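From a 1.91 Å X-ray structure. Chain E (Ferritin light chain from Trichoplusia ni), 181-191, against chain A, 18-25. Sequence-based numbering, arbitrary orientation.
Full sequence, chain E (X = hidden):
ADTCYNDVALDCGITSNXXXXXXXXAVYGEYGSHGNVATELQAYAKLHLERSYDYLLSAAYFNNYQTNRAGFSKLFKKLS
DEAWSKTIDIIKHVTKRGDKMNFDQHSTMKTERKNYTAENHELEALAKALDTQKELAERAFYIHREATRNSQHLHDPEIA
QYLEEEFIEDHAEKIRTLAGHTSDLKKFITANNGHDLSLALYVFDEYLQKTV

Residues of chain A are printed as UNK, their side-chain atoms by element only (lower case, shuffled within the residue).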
# COMPACT_ATOMS: atom_id res chain seq x y z
N HIS E 181 25.50 -13.38 -40.61
CA HIS E 181 24.74 -12.49 -41.50
C HIS E 181 25.20 -12.68 -42.95
O HIS E 181 24.37 -12.70 -43.86
CB HIS E 181 24.92 -11.00 -41.14
CG HIS E 181 24.36 -10.62 -39.80
ND1 HIS E 181 23.40 -11.37 -39.15
CD2 HIS E 181 24.61 -9.55 -39.00
CE1 HIS E 181 23.07 -10.77 -38.02
NE2 HIS E 181 23.79 -9.67 -37.90
N THR E 182 26.51 -12.80 -43.18
CA THR E 182 26.96 -12.98 -44.56
C THR E 182 26.49 -14.31 -45.12
O THR E 182 26.19 -14.40 -46.30
CB THR E 182 28.52 -12.87 -44.73
OG1 THR E 182 29.16 -13.98 -44.09
CG2 THR E 182 29.02 -11.57 -44.13
N SER E 183 26.42 -15.35 -44.28
CA SER E 183 25.93 -16.65 -44.75
C SER E 183 24.46 -16.54 -45.15
O SER E 183 24.03 -17.13 -46.15
CB SER E 183 26.02 -17.73 -43.66
OG SER E 183 27.36 -18.00 -43.34
N ASP E 184 23.67 -15.82 -44.36
CA ASP E 184 22.26 -15.66 -44.69
C ASP E 184 22.09 -14.95 -46.02
O ASP E 184 21.29 -15.38 -46.86
CB ASP E 184 21.52 -14.88 -43.59
CG ASP E 184 21.33 -15.71 -42.30
OD1 ASP E 184 21.42 -16.95 -42.36
OD2 ASP E 184 21.08 -15.12 -41.23
N LEU E 185 22.83 -13.86 -46.24
CA LEU E 185 22.73 -13.12 -47.49
C LEU E 185 23.20 -13.95 -48.67
O LEU E 185 22.61 -13.92 -49.75
CB LEU E 185 23.55 -11.82 -47.44
CG LEU E 185 23.10 -10.66 -46.54
CD1 LEU E 185 23.29 -9.37 -47.32
CD2 LEU E 185 21.66 -10.79 -46.14
N LYS E 186 24.28 -14.71 -48.46
CA LYS E 186 24.80 -15.57 -49.52
C LYS E 186 23.70 -16.53 -49.98
O LYS E 186 23.52 -16.76 -51.18
CB LYS E 186 26.00 -16.37 -49.00
CG LYS E 186 26.46 -17.49 -49.92
CD LYS E 186 27.62 -18.28 -49.29
CE LYS E 186 27.90 -19.55 -50.08
NZ LYS E 186 29.10 -20.28 -49.59
N LYS E 187 22.95 -17.10 -49.04
CA LYS E 187 21.88 -18.03 -49.40
C LYS E 187 20.74 -17.33 -50.14
O LYS E 187 20.18 -17.90 -51.08
CB LYS E 187 21.35 -18.75 -48.16
CG LYS E 187 22.38 -19.69 -47.54
CD LYS E 187 21.87 -20.37 -46.28
CE LYS E 187 22.96 -21.24 -45.64
NZ LYS E 187 22.40 -22.07 -44.52
N PHE E 188 20.39 -16.12 -49.72
CA PHE E 188 19.32 -15.37 -50.39
C PHE E 188 19.71 -15.12 -51.84
O PHE E 188 18.87 -15.11 -52.74
CB PHE E 188 19.10 -14.00 -49.74
CG PHE E 188 18.62 -14.05 -48.31
CD1 PHE E 188 18.95 -13.03 -47.43
CD2 PHE E 188 17.81 -15.09 -47.86
CE1 PHE E 188 18.48 -13.03 -46.10
CE2 PHE E 188 17.33 -15.11 -46.54
CZ PHE E 188 17.67 -14.07 -45.66
N ILE E 189 21.00 -14.88 -52.05
CA ILE E 189 21.50 -14.59 -53.39
C ILE E 189 21.58 -15.82 -54.28
O ILE E 189 21.28 -15.75 -55.47
CB ILE E 189 22.91 -13.93 -53.30
CG1 ILE E 189 22.79 -12.52 -52.72
CG2 ILE E 189 23.61 -13.92 -54.68
CD1 ILE E 189 24.12 -11.93 -52.23
N THR E 190 21.96 -16.96 -53.71
CA THR E 190 22.13 -18.16 -54.52
C THR E 190 20.96 -19.13 -54.64
O THR E 190 20.78 -19.73 -55.70
CB THR E 190 23.36 -18.96 -54.03
OG1 THR E 190 23.13 -19.44 -52.71
CG2 THR E 190 24.60 -18.07 -54.02
N ALA E 191 20.17 -19.30 -53.59
CA ALA E 191 19.06 -20.25 -53.66
C ALA E 191 17.99 -19.82 -54.66
O ALA E 191 17.70 -18.63 -54.81
CB ALA E 191 18.44 -20.46 -52.28
N UNK A 18 29.07 -18.13 -59.32
CA UNK A 18 29.00 -18.79 -58.02
C UNK A 18 29.25 -17.77 -56.92
O UNK A 18 29.56 -16.61 -57.20
c UNK A 18 30.05 -19.90 -57.93
o UNK A 18 31.36 -19.37 -58.04
N UNK A 19 29.11 -18.20 -55.67
CA UNK A 19 29.33 -17.31 -54.54
C UNK A 19 29.89 -18.14 -53.39
O UNK A 19 29.21 -18.37 -52.39
c UNK A 19 26.70 -14.85 -52.96
c UNK A 19 28.10 -15.35 -53.33
c UNK A 19 28.83 -14.30 -54.14
c UNK A 19 28.01 -16.64 -54.15
N UNK A 20 31.13 -18.60 -53.53
CA UNK A 20 31.76 -19.44 -52.52
C UNK A 20 32.03 -18.72 -51.19
O UNK A 20 31.71 -19.23 -50.11
c UNK A 20 33.05 -20.03 -53.07
N UNK A 21 32.64 -17.54 -51.28
CA UNK A 21 32.96 -16.72 -50.11
C UNK A 21 33.65 -17.52 -48.99
O UNK A 21 33.22 -17.50 -47.84
c UNK A 21 31.69 -16.06 -49.56
c UNK A 21 31.74 -14.24 -51.29
c UNK A 21 29.71 -14.58 -49.86
c UNK A 21 30.87 -15.27 -50.58
N UNK A 22 34.76 -18.20 -49.31
CA UNK A 22 35.48 -18.98 -48.30
C UNK A 22 35.96 -18.20 -47.08
O UNK A 22 36.05 -18.76 -45.99
c UNK A 22 36.62 -19.62 -49.10
c UNK A 22 35.47 -18.23 -50.61
c UNK A 22 36.87 -18.64 -50.20
N UNK A 23 36.27 -16.91 -47.24
CA UNK A 23 36.74 -16.12 -46.10
C UNK A 23 35.62 -15.47 -45.30
O UNK A 23 35.88 -14.79 -44.30
c UNK A 23 39.18 -15.46 -46.39
c UNK A 23 39.80 -17.02 -49.70
n UNK A 23 39.57 -16.62 -50.95
n UNK A 23 39.32 -16.31 -48.68
c UNK A 23 37.72 -15.04 -46.56
c UNK A 23 39.52 -16.64 -47.27
n UNK A 23 40.53 -18.11 -49.48
N UNK A 24 34.38 -15.66 -45.71
CA UNK A 24 33.27 -15.07 -44.97
C UNK A 24 32.76 -16.12 -43.98
O UNK A 24 31.74 -16.77 -44.19
c UNK A 24 32.15 -14.65 -45.92
s UNK A 24 32.68 -13.42 -47.17
N UNK A 25 33.53 -16.31 -42.92
CA UNK A 25 33.16 -17.26 -41.88
C UNK A 25 33.65 -16.61 -40.60
O UNK A 25 34.16 -15.49 -40.64
c UNK A 25 33.80 -18.64 -42.14
n UNK A 25 35.94 -17.56 -41.72
c UNK A 25 35.32 -18.61 -42.22
o UNK A 25 35.93 -19.55 -42.72
O HOH W 1 29.79 -17.77 -42.29
O HOH W 2 29.24 -16.80 -45.38

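Position 18 carries one carbon and then one oxygen, a primary hydroxyl. Its CA-to-CB bond points away from chain E, and CB of position 18 stays 7.0 Å from CG2 of T190(E); it is S18(A), and its high B factors advise against reading more into it.

Position 19 has four carbons forked at the second. Its CB lies 3.7 Å from CG2 of T190(E), and one carbon past the fork lies 3.7 Å from CG2 of I189(E). That makes it L19(A), the latter carbon being CD2. CD2 also lies 4.0 Å from CG of K186(E), so the side chain rests against three residues of the helix; 93 Å² of the residue as a whole is covered, the largest share on chain A.

Position 20 holds a single carbon pointing away: A20(A). Its value to the contact is its backbone, since NZ of K186(E) donates a hydrogen bond to O of A20(A) at 2.9 Å.

Position 21 again shows four carbons forked at the second, here with chi1 m and chi2 t; one carbon past the fork lies 4.2 Å from CB of K186(E). This is L21(A), and that carbon is CD1.

At position 22 three carbons close a ring onto the backbone nitrogen, which identifies P22(A). Pointing away, it makes no contact with the helix.

Position 23 runs through three carbons and a nitrogen to a carbon bearing two more nitrogens, a guanidinium group. The side chain of R23(A) is out of reach of the helix stretch and makes no contact with it.

Position 24 has one carbon and then one sulfur. Its CB lies 3.6 Å from OG1 of T182(E). The residue is C24(A), bonded covalently to a group elsewhere in the structure; its N donates to O of L21(A) at 3.0 Å, closing a type I turn.

Position 25 has two carbons, the second carrying two heavy atoms recorded as one oxygen and one nitrogen. It is N25(A), directed away from chain E.

The contact works by laying an irregular segment along one side of a helix. K186(E) is fully extended, with all four chi angles t; its aliphatic part passes the two leucines while its ammonium group reaches a carbonyl. O of L19(A) is also near, 3.4 Å from NZ of K186(E), but the angle is too poor for a hydrogen bond. At the other end, water 2 donates to O of C24(A) at 2.8 Å and OG of S183(E) at 3.0 Å, bridging polar groups that do not meet directly. Together the two stretches bury 333 Å².

Chain A, residues 18-25: SLALPRCN
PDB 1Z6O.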